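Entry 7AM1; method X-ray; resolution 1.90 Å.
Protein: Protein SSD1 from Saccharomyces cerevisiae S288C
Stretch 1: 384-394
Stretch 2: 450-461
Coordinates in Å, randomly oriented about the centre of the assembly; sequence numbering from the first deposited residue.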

# COMPACT_ATOMS: atom_id res chain seq x y z
N ASN A 384 -30.13 -23.45 -8.13
CA ASN A 384 -30.22 -24.45 -9.19
C ASN A 384 -31.46 -24.13 -10.02
O ASN A 384 -32.58 -24.14 -9.49
CB ASN A 384 -30.28 -25.85 -8.59
CG ASN A 384 -30.37 -26.93 -9.64
OD1 ASN A 384 -30.43 -26.65 -10.84
ND2 ASN A 384 -30.36 -28.18 -9.19
N ASN A 385 -31.26 -23.83 -11.30
CA ASN A 385 -32.36 -23.48 -12.18
C ASN A 385 -33.12 -24.70 -12.70
O ASN A 385 -34.22 -24.54 -13.24
CB ASN A 385 -31.86 -22.66 -13.37
CG ASN A 385 -31.48 -21.25 -12.97
OD1 ASN A 385 -32.01 -20.70 -12.01
ND2 ASN A 385 -30.54 -20.67 -13.71
N GLY A 386 -32.55 -25.89 -12.56
CA GLY A 386 -33.26 -27.11 -12.90
C GLY A 386 -33.11 -27.58 -14.34
O GLY A 386 -33.58 -28.68 -14.65
N ASN A 387 -32.49 -26.80 -15.21
CA ASN A 387 -32.31 -27.18 -16.61
C ASN A 387 -30.84 -27.40 -16.94
O ASN A 387 -30.35 -26.97 -17.99
CB ASN A 387 -32.91 -26.12 -17.54
CG ASN A 387 -32.25 -24.76 -17.39
OD1 ASN A 387 -31.65 -24.46 -16.35
ND2 ASN A 387 -32.35 -23.94 -18.42
N GLY A 388 -30.12 -28.07 -16.04
CA GLY A 388 -28.69 -28.23 -16.20
C GLY A 388 -27.88 -26.97 -16.01
O GLY A 388 -26.70 -26.94 -16.39
N THR A 389 -28.47 -25.92 -15.46
CA THR A 389 -27.77 -24.67 -15.22
C THR A 389 -27.93 -24.24 -13.78
O THR A 389 -28.94 -24.55 -13.13
CB THR A 389 -28.27 -23.55 -16.15
OG1 THR A 389 -29.57 -23.12 -15.72
CG2 THR A 389 -28.35 -24.02 -17.59
N LEU A 390 -26.93 -23.52 -13.28
CA LEU A 390 -26.97 -22.87 -11.99
C LEU A 390 -27.01 -21.36 -12.20
O LEU A 390 -26.80 -20.85 -13.30
CB LEU A 390 -25.75 -23.25 -11.13
CG LEU A 390 -25.47 -24.73 -10.92
CD1 LEU A 390 -24.22 -24.91 -10.06
CD2 LEU A 390 -26.66 -25.42 -10.28
N GLU A 391 -27.27 -20.64 -11.11
CA GLU A 391 -27.34 -19.19 -11.13
C GLU A 391 -26.56 -18.64 -9.94
O GLU A 391 -26.81 -19.04 -8.80
CB GLU A 391 -28.79 -18.72 -11.09
CG GLU A 391 -28.97 -17.24 -10.88
CD GLU A 391 -30.41 -16.81 -11.04
OE1 GLU A 391 -30.96 -17.03 -12.14
OE2 GLU A 391 -30.99 -16.28 -10.08
N LEU A 392 -25.62 -17.74 -10.22
CA LEU A 392 -24.92 -16.99 -9.18
C LEU A 392 -25.38 -15.54 -9.29
O LEU A 392 -25.10 -14.86 -10.29
CB LEU A 392 -23.41 -17.09 -9.34
CG LEU A 392 -22.63 -16.31 -8.27
CD1 LEU A 392 -22.66 -17.06 -6.95
CD2 LEU A 392 -21.21 -16.02 -8.72
N GLY A 393 -26.11 -15.07 -8.28
CA GLY A 393 -26.54 -13.68 -8.22
C GLY A 393 -25.61 -12.87 -7.34
O GLY A 393 -25.28 -13.28 -6.23
N CYS A 394 -25.18 -11.72 -7.85
CA CYS A 394 -24.25 -10.83 -7.17
C CYS A 394 -24.90 -9.47 -7.02
O CYS A 394 -25.19 -8.81 -8.02
CB CYS A 394 -22.93 -10.74 -7.94
SG CYS A 394 -22.22 -12.37 -8.29
N SER A 450 -27.53 -5.62 -9.55
CA SER A 450 -27.18 -7.03 -9.53
C SER A 450 -26.54 -7.46 -10.84
O SER A 450 -26.91 -6.98 -11.91
CB SER A 450 -28.42 -7.90 -9.26
OG SER A 450 -28.99 -7.60 -8.00
N VAL A 451 -25.57 -8.37 -10.72
CA VAL A 451 -25.01 -9.10 -11.85
C VAL A 451 -25.27 -10.58 -11.60
O VAL A 451 -24.78 -11.14 -10.62
CB VAL A 451 -23.51 -8.81 -12.02
CG1 VAL A 451 -22.94 -9.66 -13.15
CG2 VAL A 451 -23.27 -7.33 -12.27
N VAL A 452 -26.07 -11.19 -12.47
CA VAL A 452 -26.54 -12.57 -12.28
C VAL A 452 -25.95 -13.42 -13.40
O VAL A 452 -26.21 -13.17 -14.58
CB VAL A 452 -28.07 -12.65 -12.27
CG1 VAL A 452 -28.54 -14.08 -12.06
CG2 VAL A 452 -28.63 -11.73 -11.19
N TYR A 453 -25.15 -14.42 -13.03
CA TYR A 453 -24.54 -15.33 -13.99
C TYR A 453 -25.34 -16.62 -14.04
O TYR A 453 -25.66 -17.20 -13.00
CB TYR A 453 -23.09 -15.63 -13.62
CG TYR A 453 -22.22 -14.39 -13.52
CD1 TYR A 453 -21.67 -13.82 -14.66
CD2 TYR A 453 -21.94 -13.81 -12.29
CE1 TYR A 453 -20.87 -12.69 -14.58
CE2 TYR A 453 -21.14 -12.68 -12.20
CZ TYR A 453 -20.61 -12.13 -13.34
OH TYR A 453 -19.82 -11.01 -13.26
N THR A 454 -25.65 -17.07 -15.26
CA THR A 454 -26.19 -18.41 -15.49
C THR A 454 -25.04 -19.32 -15.90
O THR A 454 -24.28 -18.99 -16.82
CB THR A 454 -27.27 -18.39 -16.58
OG1 THR A 454 -28.37 -17.58 -16.14
CG2 THR A 454 -27.77 -19.78 -16.86
N LEU A 455 -24.87 -20.43 -15.18
CA LEU A 455 -23.71 -21.29 -15.33
C LEU A 455 -24.11 -22.69 -15.75
O LEU A 455 -25.15 -23.20 -15.31
CB LEU A 455 -22.91 -21.37 -14.02
CG LEU A 455 -22.63 -20.05 -13.31
CD1 LEU A 455 -21.97 -20.31 -11.97
CD2 LEU A 455 -21.76 -19.16 -14.17
N ASP A 456 -23.29 -23.32 -16.58
CA ASP A 456 -23.44 -24.75 -16.82
C ASP A 456 -23.22 -25.50 -15.51
O ASP A 456 -22.18 -25.35 -14.86
CB ASP A 456 -22.45 -25.22 -17.88
CG ASP A 456 -22.63 -26.69 -18.23
OD1 ASP A 456 -22.47 -27.53 -17.32
OD2 ASP A 456 -22.95 -27.00 -19.39
N SER A 457 -24.19 -26.33 -15.13
CA SER A 457 -24.14 -26.98 -13.82
C SER A 457 -23.02 -27.99 -13.69
O SER A 457 -22.73 -28.41 -12.56
CB SER A 457 -25.48 -27.66 -13.53
OG SER A 457 -26.52 -26.70 -13.45
N SER A 458 -22.38 -28.40 -14.78
CA SER A 458 -21.30 -29.38 -14.72
C SER A 458 -19.92 -28.78 -14.89
O SER A 458 -18.98 -29.18 -14.19
CB SER A 458 -21.51 -30.46 -15.78
OG SER A 458 -22.71 -31.18 -15.52
N THR A 459 -19.76 -27.84 -15.84
CA THR A 459 -18.49 -27.17 -16.08
C THR A 459 -18.39 -25.81 -15.41
O THR A 459 -17.29 -25.25 -15.33
CB THR A 459 -18.26 -27.00 -17.58
OG1 THR A 459 -19.22 -26.07 -18.11
CG2 THR A 459 -18.39 -28.33 -18.31
N LEU A 460 -19.52 -25.25 -14.97
CA LEU A 460 -19.60 -23.90 -14.41
C LEU A 460 -19.21 -22.82 -15.41
O LEU A 460 -18.97 -21.67 -15.03
CB LEU A 460 -18.74 -23.78 -13.15
CG LEU A 460 -19.17 -24.69 -11.99
CD1 LEU A 460 -18.32 -24.38 -10.75
CD2 LEU A 460 -20.66 -24.55 -11.68
N ARG A 461 -19.18 -23.14 -16.70
CA ARG A 461 -18.97 -22.10 -17.71
C ARG A 461 -20.16 -21.15 -17.69
O ARG A 461 -21.30 -21.56 -17.47
CB ARG A 461 -18.81 -22.72 -19.10

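Residues 389-394 and 450-456 form neighbouring antiparallel strands whose axes run at 152°. Three hydrogen-bonded pairs join them, each through two backbone bonds: Leu-390 with Leu-455 (Leu-390 N to Leu-455 O and Leu-455 N to Leu-390 O, both 2.7 Å), Leu-392 with Tyr-453 (Leu-392 N to Tyr-453 O and Tyr-453 N to Leu-392 O, both 2.8 Å) and Cys-394 with Val-451 (Cys-394 N to Val-451 O, 2.9 Å; Val-451 N to Cys-394 O, 2.8 Å). Beyond Leu-390 the ladder gains one further bond, from Ser-457 N to Gly-388 O (2.9 Å).

The side chains of these three pairs share one face, which is largely apolar. Leu-390 (m, t) and Leu-455 (m, t) adopt the same rotamer, common for leucine; Leu-390 CD1 reaches Leu-460 CD2 at 3.9 Å, while Leu-455 CD1 extends to Leu-392 CB at 4.4 Å. Leu-392 takes the other common form (t, p), which brings its CD2 within 4.3 Å of Tyr-453 CD2. With chi1 at -58° and chi2 at -82°, Tyr-453 presents its ring edge to Cys-394, itself m; Cys-394 SG lies 4.1 Å from Tyr-453 CE2, near the ring plane. The tyrosine hydroxyl is hydrogen-bonded elsewhere in the structure.

On the face carrying Glu-391, Val-452 and Thr-454, the extended glutamate (chi1 and chi2 both t) lies against Val-452, with Glu-391 CG 3.4 Å from Val-452 CG1 and the carboxyl carbon, Glu-391 CD, nearly as close; OE2 is hydrogen-bonded elsewhere. Gly-393 offers only backbone to Val-452, its CA 4.1 Å from Val-452 CG2, and their CA-CA separation is just 4.2 Å.

At the turn end, Thr-389 is p, and OG1 donates to Asn-387 OD1 (2.6 Å) while accepting a weak bond from Asn-385 ND2 (3.3 Å). Asp-456 points away from the first stretch; its t rotamer places OD1 to accept from Ser-458 N (2.7 Å) and Thr-459 N (3.1 Å), bracing the following turn.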